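Local coordinates for heat shock protein 16 (Schizosaccharomyces pombe, PDB 3W1Z) that forms a 16-subunit oligomer built on alpha-crystallin domains and probably acts as a small heat shock chaperone that binds unfolded proteins during stress, at residues B[43-48]-B[128-132]. Residue numbers count along the deposited sequence, not the author numbering.
Sequences EGKDTV and LPKVE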
ATOM      1  N   GLU B  43     -25.351   7.824  17.586  1.00 70.49           N
ATOM      2  CA  GLU B  43     -25.435   7.148  18.871  1.00 72.23           C
ATOM      3  C   GLU B  43     -25.371   8.123  20.039  1.00 74.28           C
ATOM      4  O   GLU B  43     -24.364   8.802  20.241  1.00 80.39           O
ATOM      5  CB  GLU B  43     -24.325   6.104  19.012  1.00 68.86           C
ATOM      6  CG  GLU B  43     -24.482   5.219  20.240  1.00 70.72           C
ATOM      7  CD  GLU B  43     -23.228   4.437  20.574  1.00 71.55           C
ATOM      8  OE1 GLU B  43     -22.213   4.603  19.867  1.00 78.88           O
ATOM      9  OE2 GLU B  43     -23.256   3.657  21.549  1.00 71.61           O
ATOM     10  N   GLY B  44     -26.456   8.189  20.800  1.00 64.04           N
ATOM     11  CA  GLY B  44     -26.435   8.852  22.087  1.00 80.63           C
ATOM     12  C   GLY B  44     -26.058   7.789  23.095  1.00 82.22           C
ATOM     13  O   GLY B  44     -25.983   6.613  22.743  1.00 83.52           O
ATOM     14  N   LYS B  45     -25.841   8.174  24.348  1.00 79.77           N
ATOM     15  CA  LYS B  45     -25.488   7.200  25.376  1.00 86.86           C
ATOM     16  C   LYS B  45     -26.703   6.336  25.725  1.00 83.04           C
ATOM     17  O   LYS B  45     -26.599   5.356  26.462  1.00 84.33           O
ATOM     18  CB  LYS B  45     -24.939   7.901  26.623  1.00 88.63           C
ATOM     19  CG  LYS B  45     -24.214   6.972  27.592  1.00 86.76           C
ATOM     20  CD  LYS B  45     -23.527   7.734  28.715  1.00 90.99           C
ATOM     21  CE  LYS B  45     -22.060   8.005  28.409  1.00 79.17           C
ATOM     22  NZ  LYS B  45     -21.872   8.951  27.275  1.00 74.79           N
ATOM     23  N   ASP B  46     -27.850   6.695  25.157  1.00 84.19           N
ATOM     24  CA  ASP B  46     -29.107   6.012  25.436  1.00 84.55           C
ATOM     25  C   ASP B  46     -29.615   5.163  24.265  1.00 78.48           C
ATOM     26  O   ASP B  46     -29.774   3.954  24.402  1.00 79.57           O
ATOM     27  CB  ASP B  46     -30.159   7.017  25.900  1.00 86.02           C
ATOM     28  CG  ASP B  46     -29.768   7.702  27.196  1.00 89.56           C
ATOM     29  OD1 ASP B  46     -30.165   7.211  28.273  1.00 95.20           O
ATOM     30  OD2 ASP B  46     -29.047   8.719  27.136  1.00 88.53           O
ATOM     31  N   THR B  47     -29.898   5.793  23.128  1.00 80.19           N
ATOM     32  CA  THR B  47     -30.351   5.051  21.950  1.00 79.29           C
ATOM     33  C   THR B  47     -29.358   5.116  20.793  1.00 76.57           C
ATOM     34  O   THR B  47     -28.327   5.784  20.878  1.00 73.78           O
ATOM     35  CB  THR B  47     -31.708   5.571  21.437  1.00 75.78           C
ATOM     36  OG1 THR B  47     -31.619   6.979  21.184  1.00 78.06           O
ATOM     37  CG2 THR B  47     -32.804   5.313  22.454  1.00 75.96           C
ATOM     38  N   VAL B  48     -29.683   4.414  19.711  1.00 72.23           N
ATOM     39  CA  VAL B  48     -28.949   4.539  18.456  1.00 68.07           C
ATOM     40  C   VAL B  48     -29.926   4.616  17.284  1.00 63.38           C
ATOM     41  O   VAL B  48     -30.793   3.754  17.122  1.00 61.48           O
ATOM     42  CB  VAL B  48     -27.920   3.398  18.243  1.00 72.18           C
ATOM     43  CG1 VAL B  48     -28.540   2.040  18.517  1.00 63.82           C
ATOM     44  CG2 VAL B  48     -27.343   3.453  16.834  1.00 51.56           C
ATOM     45  N   LEU B 128     -32.961   1.964  17.887  1.00 56.84           N
ATOM     46  CA  LEU B 128     -32.619   0.839  18.747  1.00 66.49           C
ATOM     47  C   LEU B 128     -32.177   1.337  20.120  1.00 66.33           C
ATOM     48  O   LEU B 128     -31.113   1.941  20.254  1.00 60.83           O
ATOM     49  CB  LEU B 128     -31.516  -0.016  18.113  1.00 61.83           C
ATOM     50  CG  LEU B 128     -31.718  -0.516  16.677  1.00 53.43           C
ATOM     51  CD1 LEU B 128     -31.195   0.490  15.658  1.00 58.23           C
ATOM     52  CD2 LEU B 128     -31.057  -1.871  16.479  1.00 49.95           C
ATOM     53  N   PRO B 129     -33.005   1.101  21.146  1.00 66.85           N
ATOM     54  CA  PRO B 129     -32.675   1.545  22.503  1.00 73.43           C
ATOM     55  C   PRO B 129     -31.545   0.712  23.094  1.00 71.20           C
ATOM     56  O   PRO B 129     -31.601  -0.512  23.015  1.00 66.23           O
ATOM     57  CB  PRO B 129     -33.975   1.301  23.286  1.00 72.12           C
ATOM     58  CG  PRO B 129     -34.960   0.699  22.300  1.00 70.62           C
ATOM     59  CD  PRO B 129     -34.179   0.217  21.130  1.00 61.66           C
ATOM     60  N   LYS B 130     -30.553   1.357  23.696  1.00 67.46           N
ATOM     61  CA  LYS B 130     -29.454   0.625  24.314  1.00 65.29           C
ATOM     62  C   LYS B 130     -29.714   0.376  25.791  1.00 70.22           C
ATOM     63  O   LYS B 130     -30.186   1.257  26.509  1.00 75.82           O
ATOM     64  CB  LYS B 130     -28.126   1.369  24.155  1.00 65.84           C
ATOM     65  CG  LYS B 130     -27.644   1.518  22.726  1.00 66.08           C
ATOM     66  CD  LYS B 130     -26.332   2.283  22.685  1.00 63.43           C
ATOM     67  CE  LYS B 130     -26.444   3.589  23.452  1.00 67.99           C
ATOM     68  NZ  LYS B 130     -25.201   4.403  23.368  1.00 68.85           N
ATOM     69  N   VAL B 131     -29.406  -0.837  26.235  1.00 73.21           N
ATOM     70  CA  VAL B 131     -29.445  -1.163  27.652  1.00 70.28           C
ATOM     71  C   VAL B 131     -28.024  -1.453  28.132  1.00 75.86           C
ATOM     72  O   VAL B 131     -27.246  -2.101  27.433  1.00 68.85           O
ATOM     73  CB  VAL B 131     -30.387  -2.355  27.940  1.00 70.11           C
ATOM     74  CG1 VAL B 131     -31.815  -1.999  27.560  1.00 73.86           C
ATOM     75  CG2 VAL B 131     -29.934  -3.599  27.190  1.00 71.11           C
ATOM     76  N   GLU B 132     -27.678  -0.943  29.310  1.00 86.92           N
ATOM     77  CA  GLU B 132     -26.342  -1.149  29.859  1.00 85.08           C
ATOM     78  C   GLU B 132     -26.057  -2.624  30.108  1.00 84.09           C
ATOM     79  O   GLU B 132     -25.097  -3.180  29.570  1.00 82.93           O
ATOM     80  CB  GLU B 132     -26.151  -0.346  31.148  1.00 91.40           C
ATOM     81  CG  GLU B 132     -25.046  -0.867  32.054  1.00 91.77           C
ATOM     82  CD  GLU B 132     -25.584  -1.698  33.204  1.00 88.45           C
ATOM     83  OE1 GLU B 132     -26.653  -1.339  33.743  1.00 86.68           O
ATOM     84  OE2 GLU B 132     -24.949  -2.714  33.556  1.00 83.00           O
TER
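A lysine just past the end of a beta-strand can tie together the hairpin beside it, and Lys130 in this alpha-crystallin domain, the beta-sandwich common to small heat shock proteins, illustrates how. Its ammonium NZ forms a salt bridge with Glu43 OE2 at 2.8 Å and donates a very short hydrogen bond, 2.4 Å, to Gly44 O, so one charge grips both the last residue of strand 39-43 and the turn that leads into strand 47-53. The same residue also binds through its backbone: Lys130 N donates to Asp46 O (2.8 Å), extending the strand pairing beyond the end of strand 123-129.

Farther along lies regular antiparallel sheet. Val48 and Leu128 form a hydrogen-bonded pair, with Val48 N to Leu128 O and Leu128 N to Val48 O each 2.9 Å. Next to it, Thr47 and Pro129 make a non-hydrogen-bonded pair, a position that suits proline, which has no amide proton to give. Within the hairpin, a weak bond from Gly44 N to Thr47 O closes the turn.

Glu43 faces a subunit boundary as well, because its strand pairs antiparallel with a strand of a second subunit and continues the sheet across the interface. Within the chain, the backbone of Pro129 is hydrogen-bonded to Asp111, and Leu128 packs on Ile110 and Ile115.

The packing follows the two faces of the sheet. Thr47 and Pro129 share one, with Thr47 CG2 4.3 Å from Pro129 CB; on the other, the buried Val48 brings CG1 to 3.6 Å from Leu128 CB. The aliphatic part of Lys130 extends this packing, its CG 4.3 Å from Val48 CG1.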